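Local atomic coordinates of nucleoporin NUP170 (Chaetomium thermophilum, PDB entry 5HAX), a protein that is a nucleoporin of the nuclear pore complex that probably serves as a structural scaffold and helps build the inner ring of the pore. Residues 69-74 with 86-90; 411-415 with 460-464; 602-608 with 712-718; 647-652 with 666-672. All coordinates share one frame; numbering follows the deposited sequence. Where two conformers were deposited one is given.

Contact 1 of 4, residues 69-74 with 86-90; sequences GEVFTK and ASIDS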
loop_
_atom_site.group_PDB
_atom_site.type_symbol
_atom_site.label_atom_id
_atom_site.label_comp_id
_atom_site.label_asym_id
_atom_site.label_seq_id
_atom_site.Cartn_x
_atom_site.Cartn_y
_atom_site.Cartn_z
ATOM N N GLY A 69 31.481 6.485 18.045
ATOM C CA GLY A 69 31.881 5.673 16.909
ATOM C C GLY A 69 33.311 5.973 16.505
ATOM O O GLY A 69 33.691 7.135 16.325
ATOM N N GLU A 70 34.110 4.917 16.357
ATOM C CA GLU A 70 35.518 5.065 16.023
ATOM C C GLU A 70 35.753 5.188 14.521
ATOM O O GLU A 70 36.604 5.978 14.098
ATOM C CB GLU A 70 36.313 3.878 16.574
ATOM C CG GLU A 70 36.561 3.945 18.075
ATOM C CD GLU A 70 37.222 2.690 18.619
ATOM O OE1 GLU A 70 37.289 1.681 17.886
ATOM O OE2 GLU A 70 37.675 2.715 19.785
ATOM N N VAL A 71 35.014 4.433 13.706
ATOM C CA VAL A 71 35.281 4.372 12.272
ATOM C C VAL A 71 33.997 4.518 11.459
ATOM O O VAL A 71 33.958 5.287 10.492
ATOM C CB VAL A 71 36.007 3.061 11.910
ATOM C CG1 VAL A 71 36.266 2.982 10.408
ATOM C CG2 VAL A 71 37.319 2.949 12.679
ATOM N N PHE A 72 32.944 3.788 11.829
ATOM C CA PHE A 72 31.792 3.646 10.947
ATOM C C PHE A 72 30.501 3.511 11.744
ATOM O O PHE A 72 30.458 2.812 12.762
ATOM C CB PHE A 72 31.979 2.429 10.032
ATOM C CG PHE A 72 30.985 2.351 8.910
ATOM C CD1 PHE A 72 31.015 3.272 7.877
ATOM C CD2 PHE A 72 30.032 1.347 8.882
ATOM C CE1 PHE A 72 30.104 3.200 6.840
ATOM C CE2 PHE A 72 29.119 1.268 7.846
ATOM C CZ PHE A 72 29.155 2.196 6.824
ATOM N N THR A 73 29.449 4.178 11.262
ATOM C CA THR A 73 28.109 4.075 11.828
ATOM C C THR A 73 27.089 4.041 10.696
ATOM O O THR A 73 27.379 4.430 9.562
ATOM C CB THR A 73 27.788 5.242 12.773
ATOM O OG1 THR A 73 27.782 6.471 12.036
ATOM C CG2 THR A 73 28.811 5.326 13.898
ATOM N N LYS A 74 25.879 3.582 11.020
ATOM C CA LYS A 74 24.825 3.455 10.020
ATOM C C LYS A 74 23.474 3.328 10.714
ATOM O O LYS A 74 23.378 2.720 11.783
ATOM C CB LYS A 74 25.073 2.242 9.116
ATOM C CG LYS A 74 24.190 2.195 7.884
ATOM C CD LYS A 74 24.739 1.223 6.850
ATOM C CE LYS A 74 23.859 1.164 5.609
ATOM N NZ LYS A 74 23.612 2.511 5.016
ATOM N N ALA A 86 20.518 0.876 14.620
ATOM C CA ALA A 86 21.745 1.640 14.468
ATOM C C ALA A 86 22.916 0.697 14.685
ATOM O O ALA A 86 22.932 -0.055 15.664
ATOM C CB ALA A 86 21.808 2.803 15.465
ATOM N N SER A 87 23.879 0.725 13.768
ATOM C CA SER A 87 25.108 -0.043 13.900
ATOM C C SER A 87 26.261 0.903 14.204
ATOM O O SER A 87 26.373 1.971 13.595
ATOM C CB SER A 87 25.404 -0.848 12.631
ATOM O OG SER A 87 25.731 -0.002 11.542
ATOM N N ILE A 88 27.099 0.516 15.162
ATOM C CA ILE A 88 28.297 1.268 15.529
ATOM C C ILE A 88 29.458 0.286 15.492
ATOM O O ILE A 88 29.566 -0.585 16.365
ATOM C CB ILE A 88 28.180 1.927 16.911
ATOM C CG1 ILE A 88 26.981 2.877 16.952
ATOM C CG2 ILE A 88 29.453 2.691 17.248
ATOM C CD1 ILE A 88 25.732 2.255 17.520
ATOM N N ASP A 89 30.326 0.427 14.490
ATOM C CA ASP A 89 31.437 -0.493 14.283
ATOM C C ASP A 89 30.929 -1.931 14.230
ATOM O O ASP A 89 30.212 -2.298 13.295
ATOM C CB ASP A 89 32.492 -0.309 15.378
ATOM C CG ASP A 89 33.119 1.074 15.353
ATOM O OD1 ASP A 89 33.369 1.598 14.246
ATOM O OD2 ASP A 89 33.359 1.639 16.440
ATOM N N SER A 90 31.277 -2.750 15.223
ATOM C CA SER A 90 30.879 -4.153 15.263
ATOM C C SER A 90 29.666 -4.402 16.156
ATOM O O SER A 90 29.387 -5.560 16.488
ATOM C CB SER A 90 32.051 -5.014 15.741
ATOM O OG SER A 90 32.485 -4.618 17.031
#
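The flat carboxylate of Asp89 faces three successive backbone N-H groups of residues 69-74, OD1 taking Phe72 N and Val71 N and OD2 turned to Glu70. Phe72 N gives the clearest of these bonds, reaching Asp89 OD1 at 3.3 Å nearly in line with the C-O bond and with 156° at the hydrogen. Asp89 was modelled in two conformers, so this side-chain grip holds for one of them and is doubtful as a permanent feature. Val71 N also lies 3.3 Å from Asp89 OD1, but its bond is weak, as is that from Glu70 N to Asp89 OD2 at 3.4 Å. The carboxylate of Glu70 is turned 48° from that of Asp89, and Glu70 OE1 stands 4.2 Å from Asp89 OD2, so like charges probably work against the grip. With CG beside the backbone N (chi1 -63°) the carboxylate reaches the N-H groups of residues 70-72; independently, Asp89 N bonds Phe72 O at 2.9 Å. Aspartate suits the spot because a short chain carries two acceptor oxygens to amides close to its own backbone. From here the segments run on as the antiparallel hairpin of strands 73-78 and 83-88, part of a four-stranded blade in the beta-propeller. Lys74 and Ser87 form its hydrogen-bonded pair, Ser87 N meeting Lys74 O at 2.9 Å, while Ser87 OG rests 3.4 Å from Lys74 CB. Thr73 and Ile88, the non-hydrogen-bonded pair, turn to the other face, where helix 60-67 covers them through Leu66 and His65. There Ile88 CG2 reaches Gly69 CA at 3.9 Å, and Gly69 has no side chain to crowd Thr73 CG2.

Contact 2 of 4, residues 411-415 with 460-464; sequences TGRIK and GNELA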
loop_
_atom_site.group_PDB
_atom_site.type_symbol
_atom_site.label_atom_id
_atom_site.label_comp_id
_atom_site.label_asym_id
_atom_site.label_seq_id
_atom_site.Cartn_x
_atom_site.Cartn_y
_atom_site.Cartn_z
ATOM N N THR A 411 -6.620 10.187 -7.917
ATOM C CA THR A 411 -7.567 9.091 -8.096
ATOM C C THR A 411 -8.947 9.600 -8.488
ATOM O O THR A 411 -9.621 9.005 -9.336
ATOM C CB THR A 411 -7.649 8.265 -6.813
ATOM O OG1 THR A 411 -6.333 7.848 -6.430
ATOM C CG2 THR A 411 -8.532 7.037 -7.007
ATOM N N GLY A 412 -9.382 10.708 -7.887
ATOM C CA GLY A 412 -10.697 11.243 -8.204
ATOM C C GLY A 412 -10.817 11.690 -9.649
ATOM O O GLY A 412 -11.826 11.429 -10.308
ATOM N N ARG A 413 -9.790 12.369 -10.162
ATOM C CA ARG A 413 -9.834 12.839 -11.543
ATOM C C ARG A 413 -9.636 11.688 -12.522
ATOM O O ARG A 413 -10.258 11.662 -13.590
ATOM C CB ARG A 413 -8.776 13.919 -11.759
ATOM C CG ARG A 413 -8.962 14.726 -13.036
ATOM C CD ARG A 413 -7.921 15.832 -13.160
ATOM N NE ARG A 413 -7.786 16.608 -11.929
ATOM C CZ ARG A 413 -8.577 17.619 -11.582
ATOM N NH1 ARG A 413 -9.578 17.992 -12.368
ATOM N NH2 ARG A 413 -8.368 18.260 -10.438
ATOM N N ILE A 414 -8.780 10.725 -12.173
ATOM C CA ILE A 414 -8.545 9.577 -13.048
ATOM C C ILE A 414 -9.817 8.749 -13.189
ATOM O O ILE A 414 -10.117 8.222 -14.268
ATOM C CB ILE A 414 -7.378 8.727 -12.507
ATOM C CG1 ILE A 414 -6.062 9.511 -12.590
ATOM C CG2 ILE A 414 -7.258 7.414 -13.282
ATOM C CD1 ILE A 414 -4.891 8.830 -11.897
ATOM N N LYS A 415 -10.579 8.614 -12.103
ATOM C CA LYS A 415 -11.773 7.778 -12.128
ATOM C C LYS A 415 -12.879 8.400 -12.974
ATOM O O LYS A 415 -13.637 7.676 -13.629
ATOM C CB LYS A 415 -12.260 7.536 -10.698
ATOM C CG LYS A 415 -13.515 6.687 -10.591
ATOM C CD LYS A 415 -13.810 6.332 -9.142
ATOM C CE LYS A 415 -15.094 5.523 -9.011
ATOM N NZ LYS A 415 -16.303 6.328 -9.346
ATOM N N GLY A 460 -5.885 0.441 -8.380
ATOM C CA GLY A 460 -5.504 1.708 -7.786
ATOM C C GLY A 460 -6.652 2.530 -7.239
ATOM O O GLY A 460 -6.492 3.730 -7.000
ATOM N N ASN A 461 -7.811 1.907 -7.019
ATOM C CA ASN A 461 -9.018 2.642 -6.638
ATOM C C ASN A 461 -8.987 2.938 -5.139
ATOM O O ASN A 461 -9.547 2.216 -4.309
ATOM C CB ASN A 461 -10.264 1.859 -7.029
ATOM C CG ASN A 461 -11.518 2.709 -6.985
ATOM O OD1 ASN A 461 -11.528 3.790 -6.396
ATOM N ND2 ASN A 461 -12.584 2.221 -7.603
ATOM N N GLU A 462 -8.323 4.047 -4.795
ATOM C CA GLU A 462 -8.278 4.496 -3.404
ATOM C C GLU A 462 -9.675 4.742 -2.851
ATOM O O GLU A 462 -9.944 4.472 -1.674
ATOM C CB GLU A 462 -7.466 5.782 -3.281
ATOM C CG GLU A 462 -5.988 5.675 -3.580
ATOM C CD GLU A 462 -5.264 6.960 -3.236
ATOM O OE1 GLU A 462 -4.569 6.994 -2.200
ATOM O OE2 GLU A 462 -5.409 7.946 -3.989
ATOM N N LEU A 463 -10.569 5.291 -3.677
ATOM C CA LEU A 463 -11.896 5.658 -3.200
ATOM C C LEU A 463 -12.653 4.440 -2.692
ATOM O O LEU A 463 -13.390 4.523 -1.704
ATOM C CB LEU A 463 -12.673 6.346 -4.323
ATOM C CG LEU A 463 -12.032 7.637 -4.835
ATOM C CD1 LEU A 463 -12.629 8.042 -6.171
ATOM C CD2 LEU A 463 -12.197 8.750 -3.815
ATOM N N ALA A 464 -12.457 3.292 -3.342
ATOM C CA ALA A 464 -13.223 2.098 -3.012
ATOM C C ALA A 464 -12.849 1.527 -1.650
ATOM O O ALA A 464 -13.687 0.887 -1.002
ATOM C CB ALA A 464 -13.018 1.042 -4.096
HETATM O O HOH W 1 -4.886 5.723 -7.751
#
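Thr411 OG1 donates to Glu462 OE2 over 2.6 Å, using the anti lone pair of that oxygen, the one turned away from OE1. A water hydrogen-bonds to the same hydroxyl oxygen at 2.9 Å from Thr411 OG1 and also donates to Gly460 O, so the hydroxyl gives one bond and takes another. With chi1 at -54° the threonine keeps OG1 beside its backbone N and swings CG2 over the loop, 3.9 Å from Gly460 O and 4.2 Å from Leu463 CG. A beta-branched hydroxyl residue suits this helix start: its OG1 serves the carboxylate while its methyl packs on Leu463 and the loop backbone. Further along the helix Lys415 lays CD against Leu463 CD1 at 3.6 Å, while its NZ goes to Glu524. Asn461 OD1 accepts from Ala464 N at 3.2 Å in an Asx motif, the donor well above the amide C=O plane, and its ND2 reaches Asp20 O in helix 5-20. A valine in place of Thr411 would probably leave Glu462 OE2 and the water without their hydroxyl partner. Glu462 OE2 also pairs with Arg487, and OE1 bonds Tyr390 OH; the carboxylate therefore links helix 411-416 with propeller strands and is likely to stay ionised.

Contact 3 of 4, residues 602-608 with 712-718; sequences LWKAKVV and LKDLTYE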
loop_
_atom_site.group_PDB
_atom_site.type_symbol
_atom_site.label_atom_id
_atom_site.label_comp_id
_atom_site.label_asym_id
_atom_site.label_seq_id
_atom_site.Cartn_x
_atom_site.Cartn_y
_atom_site.Cartn_z
ATOM N N LEU A 602 -17.165 -8.559 1.445
ATOM C CA LEU A 602 -18.092 -9.618 1.833
ATOM C C LEU A 602 -18.871 -10.186 0.656
ATOM O O LEU A 602 -18.933 -11.406 0.483
ATOM C CB LEU A 602 -19.086 -9.077 2.869
ATOM C CG LEU A 602 -18.923 -9.505 4.324
ATOM C CD1 LEU A 602 -17.501 -9.281 4.800
ATOM C CD2 LEU A 602 -19.908 -8.735 5.192
ATOM N N TRP A 603 -19.448 -9.302 -0.161
ATOM C CA TRP A 603 -20.494 -9.639 -1.120
ATOM C C TRP A 603 -20.261 -10.960 -1.849
ATOM O O TRP A 603 -21.044 -11.907 -1.706
ATOM C CB TRP A 603 -20.615 -8.485 -2.119
ATOM C CG TRP A 603 -21.888 -8.470 -2.894
ATOM C CD1 TRP A 603 -22.050 -8.795 -4.207
ATOM C CD2 TRP A 603 -23.184 -8.102 -2.407
ATOM N NE1 TRP A 603 -23.366 -8.650 -4.572
ATOM C CE2 TRP A 603 -24.083 -8.227 -3.484
ATOM C CE3 TRP A 603 -23.670 -7.676 -1.168
ATOM C CZ2 TRP A 603 -25.441 -7.944 -3.359
ATOM C CZ3 TRP A 603 -25.021 -7.397 -1.045
ATOM C CH2 TRP A 603 -25.890 -7.533 -2.134
ATOM N N LYS A 604 -19.192 -11.043 -2.635
ATOM C CA LYS A 604 -18.939 -12.213 -3.467
ATOM C C LYS A 604 -18.163 -13.306 -2.744
ATOM O O LYS A 604 -17.895 -14.352 -3.343
ATOM C CB LYS A 604 -18.182 -11.799 -4.734
ATOM C CG LYS A 604 -18.984 -10.906 -5.671
ATOM C CD LYS A 604 -20.142 -11.658 -6.312
ATOM C CE LYS A 604 -20.925 -10.767 -7.260
ATOM N NZ LYS A 604 -22.002 -11.514 -7.960
ATOM N N ALA A 605 -17.807 -13.101 -1.480
ATOM C CA ALA A 605 -17.043 -14.090 -0.738
ATOM C C ALA A 605 -17.945 -15.206 -0.226
ATOM O O ALA A 605 -19.119 -14.994 0.093
ATOM C CB ALA A 605 -16.325 -13.435 0.441
ATOM N N LYS A 606 -17.382 -16.411 -0.156
ATOM C CA LYS A 606 -18.056 -17.519 0.504
ATOM C C LYS A 606 -18.163 -17.242 1.998
ATOM O O LYS A 606 -17.277 -16.636 2.604
ATOM C CB LYS A 606 -17.297 -18.827 0.276
ATOM C CG LYS A 606 -17.068 -19.191 -1.183
ATOM C CD LYS A 606 -18.371 -19.490 -1.903
ATOM C CE LYS A 606 -18.113 -20.035 -3.300
ATOM N NZ LYS A 606 -19.370 -20.203 -4.077
ATOM N N VAL A 607 -19.264 -17.696 2.598
ATOM C CA VAL A 607 -19.466 -17.459 4.024
ATOM C C VAL A 607 -18.499 -18.303 4.851
ATOM O O VAL A 607 -17.958 -17.833 5.859
ATOM C CB VAL A 607 -20.929 -17.739 4.416
ATOM C CG1 VAL A 607 -21.131 -17.507 5.910
ATOM C CG2 VAL A 607 -21.874 -16.860 3.610
ATOM N N VAL A 608 -18.261 -19.550 4.439
ATOM C CA VAL A 608 -17.519 -20.508 5.248
ATOM C C VAL A 608 -16.370 -21.099 4.441
ATOM O O VAL A 608 -16.330 -21.019 3.211
ATOM C CB VAL A 608 -18.430 -21.641 5.775
ATOM C CG1 VAL A 608 -19.505 -21.072 6.682
ATOM C CG2 VAL A 608 -19.056 -22.413 4.619
ATOM N N LEU A 712 -24.325 -25.019 1.733
ATOM C CA LEU A 712 -23.543 -24.199 2.649
ATOM C C LEU A 712 -22.109 -24.040 2.165
ATOM O O LEU A 712 -21.462 -23.030 2.466
ATOM C CB LEU A 712 -23.564 -24.821 4.045
ATOM C CG LEU A 712 -22.703 -24.136 5.108
ATOM C CD1 LEU A 712 -23.139 -22.693 5.302
ATOM C CD2 LEU A 712 -22.775 -24.904 6.415
ATOM N N LYS A 713 -21.600 -25.022 1.418
ATOM C CA LYS A 713 -20.222 -24.968 0.944
ATOM C C LYS A 713 -20.001 -23.770 0.030
ATOM O O LYS A 713 -19.005 -23.048 0.165
ATOM C CB LYS A 713 -19.881 -26.267 0.214
ATOM C CG LYS A 713 -18.434 -26.711 0.344
ATOM C CD LYS A 713 -18.153 -27.950 -0.503
ATOM C CE LYS A 713 -18.877 -29.187 0.023
ATOM N NZ LYS A 713 -18.397 -29.600 1.372
ATOM N N ASP A 714 -20.926 -23.538 -0.905
ATOM C CA ASP A 714 -20.795 -22.492 -1.912
ATOM C C ASP A 714 -21.785 -21.350 -1.683
ATOM O O ASP A 714 -22.173 -20.655 -2.627
ATOM C CB ASP A 714 -20.963 -23.088 -3.311
ATOM C CG ASP A 714 -22.117 -24.068 -3.396
ATOM O OD1 ASP A 714 -23.132 -23.855 -2.700
ATOM O OD2 ASP A 714 -22.002 -25.055 -4.153
ATOM N N LEU A 715 -22.197 -21.142 -0.434
ATOM C CA LEU A 715 -23.049 -20.013 -0.091
ATOM C C LEU A 715 -22.212 -18.743 0.008
ATOM O O LEU A 715 -21.233 -18.694 0.760
ATOM C CB LEU A 715 -23.772 -20.264 1.231
ATOM C CG LEU A 715 -24.518 -19.056 1.813
ATOM C CD1 LEU A 715 -25.737 -18.722 0.966
ATOM C CD2 LEU A 715 -24.900 -19.295 3.264
ATOM N N THR A 716 -22.603 -17.718 -0.741
ATOM C CA THR A 716 -21.965 -16.412 -0.675
ATOM C C THR A 716 -22.773 -15.480 0.223
ATOM O O THR A 716 -23.927 -15.749 0.567
ATOM C CB THR A 716 -21.826 -15.799 -2.072
ATOM O OG1 THR A 716 -23.121 -15.460 -2.581
ATOM C CG2 THR A 716 -21.142 -16.769 -3.025
ATOM N N TYR A 717 -22.145 -14.367 0.606
ATOM C CA TYR A 717 -22.854 -13.360 1.388
ATOM C C TYR A 717 -23.951 -12.699 0.564
ATOM O O TYR A 717 -25.020 -12.372 1.095
ATOM C CB TYR A 717 -21.875 -12.316 1.919
ATOM C CG TYR A 717 -21.226 -12.709 3.226
ATOM C CD1 TYR A 717 -21.878 -12.503 4.435
ATOM C CD2 TYR A 717 -19.963 -13.286 3.253
ATOM C CE1 TYR A 717 -21.291 -12.860 5.635
ATOM C CE2 TYR A 717 -19.367 -13.646 4.448
ATOM C CZ TYR A 717 -20.036 -13.431 5.635
ATOM O OH TYR A 717 -19.450 -13.785 6.829
ATOM N N GLU A 718 -23.706 -12.495 -0.733
ATOM C CA GLU A 718 -24.745 -11.961 -1.609
ATOM C C GLU A 718 -26.000 -12.824 -1.554
ATOM O O GLU A 718 -27.117 -12.311 -1.418
ATOM C CB GLU A 718 -24.226 -11.872 -3.045
ATOM C CG GLU A 718 -25.289 -11.461 -4.057
ATOM C CD GLU A 718 -24.784 -11.469 -5.486
ATOM O OE1 GLU A 718 -25.454 -10.867 -6.350
ATOM O OE2 GLU A 718 -23.732 -12.088 -5.747
HETATM O O HOH W 2 -17.389 -15.512 6.678
HETATM O O HOH W 3 -19.782 -20.436 2.003
#
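With CG beside its backbone N (chi1 -86°), Tyr717 sets its ring between Leu602 and Val607, while Glu718, its CG anti to the backbone N (chi1 174°), carries its extended chain obliquely across the indole of Trp603. Leu602 CG sits over the centre of one tyrosine face, 4.0 Å from the ring centroid, and Val607 CG2 over the opposite face at 4.1 Å, so the ring is clamped by CH-pi contacts. Glu718 CB lies over the indole, 3.7 Å from the centroid of the five-membered ring of Trp603. Farther out, Lys604 NZ makes a salt bridge to Glu718 OE2 at 2.9 Å, on the syn side but 21° out of the carboxylate plane. Backbone bonds join the two segments: Glu718 N to Trp603 O at 2.9 Å, Tyr717 N to Ala605 O at 3.1 Å and Val607 N to Leu715 O at 2.9 Å. Thr716, a hydroxyl residue suited to an N-cap, starts helix 717-722 just here, and helices 622-640 and 663-694 pack on the Leu602 and Tyr717 side. With an alanine at Glu718, Lys604 would probably lose its charge mate and Asn14 its carboxylate acceptor. Asn14 of helix 5-20 bonds both Glu718 OE1 and Trp603 NE1; these polar bonds and the packing of the indole thus join that N-terminal helix to this alpha-helical region.

Contact 4 of 4, residues 647-652 with 666-672; sequences QGLAPP and QKEHQAL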
loop_
_atom_site.group_PDB
_atom_site.type_symbol
_atom_site.label_atom_id
_atom_site.label_comp_id
_atom_site.label_asym_id
_atom_site.label_seq_id
_atom_site.Cartn_x
_atom_site.Cartn_y
_atom_site.Cartn_z
ATOM N N GLN A 647 -34.790 14.050 0.947
ATOM C CA GLN A 647 -35.724 13.817 -0.146
ATOM C C GLN A 647 -35.715 12.347 -0.544
ATOM O O GLN A 647 -34.650 11.736 -0.679
ATOM C CB GLN A 647 -35.362 14.685 -1.352
ATOM C CG GLN A 647 -35.307 16.182 -1.070
ATOM C CD GLN A 647 -33.942 16.645 -0.594
ATOM O OE1 GLN A 647 -33.186 15.879 0.005
ATOM N NE2 GLN A 647 -33.617 17.904 -0.869
ATOM N N GLY A 648 -36.908 11.780 -0.732
ATOM C CA GLY A 648 -37.074 10.429 -1.212
ATOM C C GLY A 648 -37.360 9.407 -0.128
ATOM O O GLY A 648 -37.961 8.366 -0.418
ATOM N N LEU A 649 -36.940 9.674 1.110
ATOM C CA LEU A 649 -37.196 8.731 2.196
ATOM C C LEU A 649 -38.681 8.685 2.536
ATOM O O LEU A 649 -39.303 7.617 2.512
ATOM C CB LEU A 649 -36.368 9.109 3.426
ATOM C CG LEU A 649 -34.845 9.055 3.268
ATOM C CD1 LEU A 649 -34.173 9.336 4.602
ATOM C CD2 LEU A 649 -34.383 7.712 2.721
ATOM N N ALA A 650 -39.264 9.835 2.859
ATOM C CA ALA A 650 -40.698 9.900 3.078
ATOM C C ALA A 650 -41.433 9.714 1.750
ATOM O O ALA A 650 -40.903 10.044 0.686
ATOM C CB ALA A 650 -41.085 11.233 3.709
ATOM N N PRO A 651 -42.655 9.190 1.782
ATOM C CA PRO A 651 -43.361 8.884 0.535
ATOM C C PRO A 651 -43.872 10.148 -0.132
ATOM O O PRO A 651 -44.356 11.065 0.550
ATOM C CB PRO A 651 -44.518 7.988 0.999
ATOM C CG PRO A 651 -44.783 8.428 2.395
ATOM C CD PRO A 651 -43.452 8.836 2.969
ATOM N N PRO A 652 -43.785 10.243 -1.470
ATOM C CA PRO A 652 -44.313 11.411 -2.183
ATOM C C PRO A 652 -45.832 11.370 -2.336
ATOM O O PRO A 652 -46.532 11.120 -1.354
ATOM C CB PRO A 652 -43.626 11.325 -3.547
ATOM C CG PRO A 652 -43.392 9.873 -3.750
ATOM C CD PRO A 652 -43.119 9.299 -2.388
ATOM N N GLN A 666 -41.318 8.791 -7.737
ATOM C CA GLN A 666 -41.835 7.476 -7.376
ATOM C C GLN A 666 -40.720 6.439 -7.359
ATOM O O GLN A 666 -40.504 5.752 -6.354
ATOM C CB GLN A 666 -42.939 7.064 -8.353
ATOM C CG GLN A 666 -44.345 7.355 -7.858
ATOM C CD GLN A 666 -44.740 6.477 -6.688
ATOM O OE1 GLN A 666 -44.190 5.390 -6.498
ATOM N NE2 GLN A 666 -45.695 6.943 -5.894
ATOM N N LYS A 667 -39.997 6.311 -8.475
ATOM C CA LYS A 667 -38.921 5.329 -8.548
ATOM C C LYS A 667 -37.757 5.709 -7.644
ATOM O O LYS A 667 -37.017 4.831 -7.187
ATOM C CB LYS A 667 -38.452 5.177 -9.996
ATOM C CG LYS A 667 -39.545 4.710 -10.953
ATOM C CD LYS A 667 -40.058 3.320 -10.591
ATOM C CE LYS A 667 -41.135 2.847 -11.556
ATOM N NZ LYS A 667 -41.668 1.503 -11.191
ATOM N N GLU A 668 -37.580 7.003 -7.375
ATOM C CA GLU A 668 -36.602 7.430 -6.379
ATOM C C GLU A 668 -36.953 6.863 -5.009
ATOM O O GLU A 668 -36.087 6.339 -4.298
ATOM C CB GLU A 668 -36.545 8.958 -6.340
ATOM C CG GLU A 668 -35.568 9.558 -5.327
ATOM C CD GLU A 668 -34.118 9.508 -5.778
ATOM O OE1 GLU A 668 -33.852 9.109 -6.933
ATOM O OE2 GLU A 668 -33.237 9.876 -4.972
ATOM N N HIS A 669 -38.229 6.954 -4.629
ATOM C CA HIS A 669 -38.677 6.395 -3.357
ATOM C C HIS A 669 -38.521 4.878 -3.334
ATOM O O HIS A 669 -38.073 4.309 -2.333
ATOM C CB HIS A 669 -40.132 6.793 -3.109
ATOM C CG HIS A 669 -40.713 6.229 -1.851
ATOM N ND1 HIS A 669 -40.546 6.825 -0.619
ATOM C CD2 HIS A 669 -41.466 5.124 -1.634
ATOM C CE1 HIS A 669 -41.169 6.112 0.302
ATOM N NE2 HIS A 669 -41.735 5.074 -0.287
ATOM N N GLN A 670 -38.886 4.208 -4.431
ATOM C CA GLN A 670 -38.761 2.755 -4.492
ATOM C C GLN A 670 -37.303 2.321 -4.415
ATOM O O GLN A 670 -36.970 1.356 -3.716
ATOM C CB GLN A 670 -39.399 2.229 -5.778
ATOM C CG GLN A 670 -40.888 2.494 -5.895
ATOM C CD GLN A 670 -41.419 2.212 -7.287
ATOM O OE1 GLN A 670 -40.973 1.279 -7.958
ATOM N NE2 GLN A 670 -42.370 3.024 -7.734
ATOM N N ALA A 671 -36.420 3.015 -5.137
ATOM C CA ALA A 671 -35.005 2.658 -5.131
ATOM C C ALA A 671 -34.402 2.836 -3.744
ATOM O O ALA A 671 -33.709 1.949 -3.235
ATOM C CB ALA A 671 -34.252 3.500 -6.160
ATOM N N LEU A 672 -34.655 3.987 -3.115
ATOM C CA LEU A 672 -34.143 4.224 -1.770
ATOM C C LEU A 672 -34.706 3.213 -0.782
ATOM O O LEU A 672 -33.994 2.747 0.115
ATOM C CB LEU A 672 -34.476 5.650 -1.331
ATOM C CG LEU A 672 -33.772 6.764 -2.112
ATOM C CD1 LEU A 672 -34.363 8.119 -1.760
ATOM C CD2 LEU A 672 -32.275 6.752 -1.847
HETATM O O HOH W 4 -33.088 11.374 -3.048
#
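The backbone of Gly648 takes a positive phi of 100° and comes close to helix 663-694, its CA 4.8 Å from His669 CA, where a side chain would collide with Leu672 CD1 and press on the carbonyl oxygen of Gln647. The leucine methyl packs on the glycine instead, with Leu672 CD1 3.6 Å from Gly648 CA. His669, whose CG is anti to its backbone N (chi1 178°), extends to the loop. His669 ND1 donates to Gly648 O at 3.0 Å, the acceptor standing 27° out of the ring plane, while Leu649 O lies at the ring edge, 3.3 Å from His669 CE1. Pro651 CA lies 3.5 Å from His669 CE1, and Pro652 CD makes an off-centre CH-pi contact, 4.3 Å from the ring centroid. Prolines, with restricted phi and no N-H, suit an extended loop that lays CH groups beside the imidazole. Glu668 OE2 bonds Ser585 OG beside helix 586-599; a water bridging it to Gln647 O is doubtful, being too close. The contact folds the linker between helices 622-640 and 663-694 back onto the second. Carbonyl oxygens near His669 ND1 are likely to favour a proton there, and might stabilise a charged imidazolium.

Overall arrangement
The four contacts are spread widely over the chain, and none touches another. Contact 1 lies in one propeller blade, 33 Å from the centre of the chain, and contact 4 sits on the opposite side, their centres about 70 Å apart. Contact 2, 13 Å from the centre, marks where the propeller meets helical segments; it is about 45 Å from contact 1 but only 27 Å from contact 3 and 29 Å from contact 4, centre to centre. Contacts 3 and 4 share the helical region, nearest atoms about 12 Å apart, and contact 4 is nested in the loop that contact 3 closes. Helix 5-20 reaches both contact 2, through Asp20, and contact 3, through Asn14, tying the N-terminal end of the chain to both.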